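Local coordinates for leucine-rich repeat protein (Bacteroides thetaiotaomicron, PDB 4ECN) that is of unknown function but, as an extracellular leucine-rich repeat protein, probably binds other proteins, at residues 754-759 and 777-782. Sequence-based numbering, arbitrary orientation.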
ATOM      1  N   TYR A 754     -37.079  23.819  -9.916  1.00 46.06           N
ATOM      2  CA  TYR A 754     -35.642  24.022  -9.839  1.00 45.07           C
ATOM      3  C   TYR A 754     -34.883  23.061 -10.736  1.00 46.90           C
ATOM      4  O   TYR A 754     -33.662  22.937 -10.582  1.00 46.99           O
ATOM      5  CB  TYR A 754     -35.176  23.855  -8.386  1.00 47.51           C
ATOM      6  CG  TYR A 754     -35.817  24.837  -7.431  1.00 51.57           C
ATOM      7  CD1 TYR A 754     -35.290  26.116  -7.250  1.00 53.41           C
ATOM      8  CD2 TYR A 754     -36.949  24.490  -6.699  1.00 54.02           C
ATOM      9  CE1 TYR A 754     -35.891  27.030  -6.384  1.00 55.05           C
ATOM     10  CE2 TYR A 754     -37.557  25.395  -5.828  1.00 56.13           C
ATOM     11  CZ  TYR A 754     -37.024  26.662  -5.671  1.00 64.11           C
ATOM     12  OH  TYR A 754     -37.648  27.538  -4.817  1.00 69.02           O
ATOM     13  N   LEU A 755     -35.583  22.410 -11.704  1.00 41.58           N
ATOM     14  CA  LEU A 755     -34.992  21.465 -12.655  1.00 38.93           C
ATOM     15  C   LEU A 755     -33.855  22.148 -13.390  1.00 42.39           C
ATOM     16  O   LEU A 755     -34.083  23.169 -14.012  1.00 42.79           O
ATOM     17  CB  LEU A 755     -36.060  20.929 -13.635  1.00 38.22           C
ATOM     18  CG  LEU A 755     -35.582  19.947 -14.760  1.00 40.97           C
ATOM     19  CD1 LEU A 755     -34.897  18.661 -14.199  1.00 39.44           C
ATOM     20  CD2 LEU A 755     -36.721  19.604 -15.705  1.00 40.14           C
ATOM     21  N   SER A 756     -32.618  21.661 -13.215  1.00 38.85           N
ATOM     22  CA  SER A 756     -31.438  22.254 -13.848  1.00 38.36           C
ATOM     23  C   SER A 756     -30.918  21.409 -15.013  1.00 42.74           C
ATOM     24  O   SER A 756     -30.634  21.961 -16.076  1.00 43.88           O
ATOM     25  CB  SER A 756     -30.303  22.451 -12.838  1.00 40.95           C
ATOM     26  OG  SER A 756     -30.389  23.665 -12.113  1.00 52.13           O
ATOM     27  N   ASN A 757     -30.738  20.095 -14.808  1.00 37.43           N
ATOM     28  CA  ASN A 757     -30.113  19.256 -15.820  1.00 36.84           C
ATOM     29  C   ASN A 757     -30.980  18.066 -16.192  1.00 41.39           C
ATOM     30  O   ASN A 757     -31.401  17.301 -15.314  1.00 42.75           O
ATOM     31  CB  ASN A 757     -28.760  18.761 -15.289  1.00 37.97           C
ATOM     32  CG  ASN A 757     -28.080  19.741 -14.376  1.00 58.15           C
ATOM     33  OD1 ASN A 757     -27.741  20.862 -14.773  1.00 50.26           O
ATOM     34  ND2 ASN A 757     -28.009  19.386 -13.095  1.00 47.46           N
HETATM   35  N   MSE A 758     -31.234  17.888 -17.500  1.00 36.18           N
HETATM   36  CA  MSE A 758     -32.039  16.756 -17.963  1.00 34.59           C
HETATM   37  C   MSE A 758     -31.512  16.219 -19.278  1.00 40.95           C
HETATM   38  O   MSE A 758     -31.241  16.986 -20.201  1.00 41.11           O
HETATM   39  CB  MSE A 758     -33.526  17.109 -18.100  1.00 35.43           C
HETATM   40  CG  MSE A 758     -34.370  15.876 -18.381  1.00 40.30           C
HETATM   41 SE   MSE A 758     -36.219  16.112 -17.997  0.75 46.32          SE
HETATM   42  CE  MSE A 758     -36.869  14.458 -18.679  1.00 43.06           C
ATOM     43  N   ASP A 759     -31.393  14.889 -19.361  1.00 39.89           N
ATOM     44  CA  ASP A 759     -30.922  14.225 -20.569  1.00 40.74           C
ATOM     45  C   ASP A 759     -31.878  13.088 -20.953  1.00 45.50           C
ATOM     46  O   ASP A 759     -32.044  12.125 -20.195  1.00 45.96           O
ATOM     47  CB  ASP A 759     -29.483  13.706 -20.397  1.00 41.96           C
ATOM     48  CG  ASP A 759     -28.714  13.496 -21.692  1.00 50.85           C
ATOM     49  OD1 ASP A 759     -29.360  13.354 -22.757  1.00 53.10           O
ATOM     50  OD2 ASP A 759     -27.471  13.436 -21.638  1.00 53.02           O
ATOM     51  N   GLN A 777     -34.927  27.467 -14.239  1.00 49.03           N
ATOM     52  CA  GLN A 777     -33.621  27.063 -13.746  1.00 47.52           C
ATOM     53  C   GLN A 777     -32.980  26.021 -14.635  1.00 51.53           C
ATOM     54  O   GLN A 777     -31.910  25.543 -14.284  1.00 52.14           O
ATOM     55  CB  GLN A 777     -33.755  26.516 -12.313  1.00 48.15           C
ATOM     56  CG  GLN A 777     -34.372  27.506 -11.316  1.00 55.89           C
ATOM     57  CD  GLN A 777     -33.545  28.765 -11.076  1.00 71.58           C
ATOM     58  OE1 GLN A 777     -32.405  28.726 -10.593  1.00 67.00           O
ATOM     59  NE2 GLN A 777     -34.139  29.916 -11.323  1.00 59.92           N
ATOM     60  N   LEU A 778     -33.600  25.664 -15.782  1.00 47.30           N
ATOM     61  CA  LEU A 778     -33.006  24.676 -16.685  1.00 45.94           C
ATOM     62  C   LEU A 778     -31.756  25.264 -17.322  1.00 51.64           C
ATOM     63  O   LEU A 778     -31.866  26.236 -18.063  1.00 52.64           O
ATOM     64  CB  LEU A 778     -34.012  24.207 -17.759  1.00 45.29           C
ATOM     65  CG  LEU A 778     -33.553  23.033 -18.674  1.00 48.17           C
ATOM     66  CD1 LEU A 778     -33.466  21.708 -17.899  1.00 47.02           C
ATOM     67  CD2 LEU A 778     -34.476  22.868 -19.863  1.00 48.92           C
ATOM     68  N   LYS A 779     -30.570  24.700 -16.992  1.00 48.49           N
ATOM     69  CA  LYS A 779     -29.259  25.148 -17.508  1.00 47.95           C
ATOM     70  C   LYS A 779     -28.732  24.250 -18.667  1.00 51.06           C
ATOM     71  O   LYS A 779     -27.924  24.732 -19.467  1.00 51.37           O
ATOM     72  CB  LYS A 779     -28.202  25.205 -16.387  1.00 48.23           C
ATOM     73  CG  LYS A 779     -28.361  26.414 -15.452  1.00 52.90           C
ATOM     74  CD  LYS A 779     -28.631  25.972 -14.025  1.00 59.50           C
ATOM     75  CE  LYS A 779     -29.084  27.074 -13.106  1.00 66.89           C
ATOM     76  NZ  LYS A 779     -29.515  26.535 -11.781  1.00 84.24           N
ATOM     77  N   ALA A 780     -29.183  22.970 -18.758  1.00 45.08           N
ATOM     78  CA  ALA A 780     -28.754  22.014 -19.791  1.00 43.21           C
ATOM     79  C   ALA A 780     -29.833  21.018 -20.117  1.00 46.42           C
ATOM     80  O   ALA A 780     -30.421  20.403 -19.215  1.00 45.78           O
ATOM     81  CB  ALA A 780     -27.515  21.260 -19.346  1.00 43.07           C
ATOM     82  N   PHE A 781     -30.054  20.812 -21.419  1.00 41.20           N
ATOM     83  CA  PHE A 781     -31.029  19.846 -21.874  1.00 40.14           C
ATOM     84  C   PHE A 781     -30.467  19.061 -23.043  1.00 45.63           C
ATOM     85  O   PHE A 781     -29.900  19.647 -23.951  1.00 46.01           O
ATOM     86  CB  PHE A 781     -32.342  20.541 -22.256  1.00 41.53           C
ATOM     87  CG  PHE A 781     -33.461  19.555 -22.429  1.00 41.92           C
ATOM     88  CD1 PHE A 781     -34.111  19.020 -21.324  1.00 43.57           C
ATOM     89  CD2 PHE A 781     -33.840  19.129 -23.693  1.00 43.96           C
ATOM     90  CE1 PHE A 781     -35.128  18.086 -21.480  1.00 44.09           C
ATOM     91  CE2 PHE A 781     -34.850  18.178 -23.849  1.00 46.62           C
ATOM     92  CZ  PHE A 781     -35.493  17.668 -22.742  1.00 43.81           C
ATOM     93  N   GLY A 782     -30.639  17.746 -23.015  1.00 43.25           N
ATOM     94  CA  GLY A 782     -30.177  16.853 -24.075  1.00 43.09           C
ATOM     95  C   GLY A 782     -31.264  15.926 -24.589  1.00 46.72           C
ATOM     96  O   GLY A 782     -31.999  15.329 -23.804  1.00 46.23           O
TER
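Ser756 bonds Gln777, Lys779 and Ala780 through its carbonyl O and its hydroxyl. The carbonyl O takes two backbone donors from successive residues: Lys779 N, 2.9 Å from Ser756 O, lies in the carbonyl plane on a lone pair, whereas Ala780 N, 3.2 Å from that oxygen, approaches nearly in line with the C=O bond. The hydroxyl is held twice as well. With OG anti to the carbonyl carbon (chi1 -85°), it gives its proton to Gln777 O, 3.2 Å from Ser756 OG, and accepts from Lys779 NZ at 3.0 Å. The lysine chain bends at chi2 and runs back alongside the serine to deliver its ammonium, which also has a weak, long ion pair with Glu413. Leu755 O is hydrogen-bonded to Ser775 OG, not to Leu778 N.

Further along, strands 757-759 and 780-782 run parallel, their axes 4.8 Å apart. Met758, paired with Phe781, reaches the residues on either side of it: its N-H bonds Ala780 O, and its carbonyl O accepts Gly782 N-H. Asp759 OD1 bonds Ser761 OG and OD2 bonds Ser401 OG.

Met758 (a selenomethionine) lies beside Phe781 on one face, Met758 CB 3.8 Å from Phe781 CD1; the opposite face, with Asn757 and Ala780, meets helix 402-409. Just before the strands, Leu755 and Leu778 lie side by side. Short parallel strands joined in register, one from each of two successive coils, are the signature of a leucine-rich repeat solenoid.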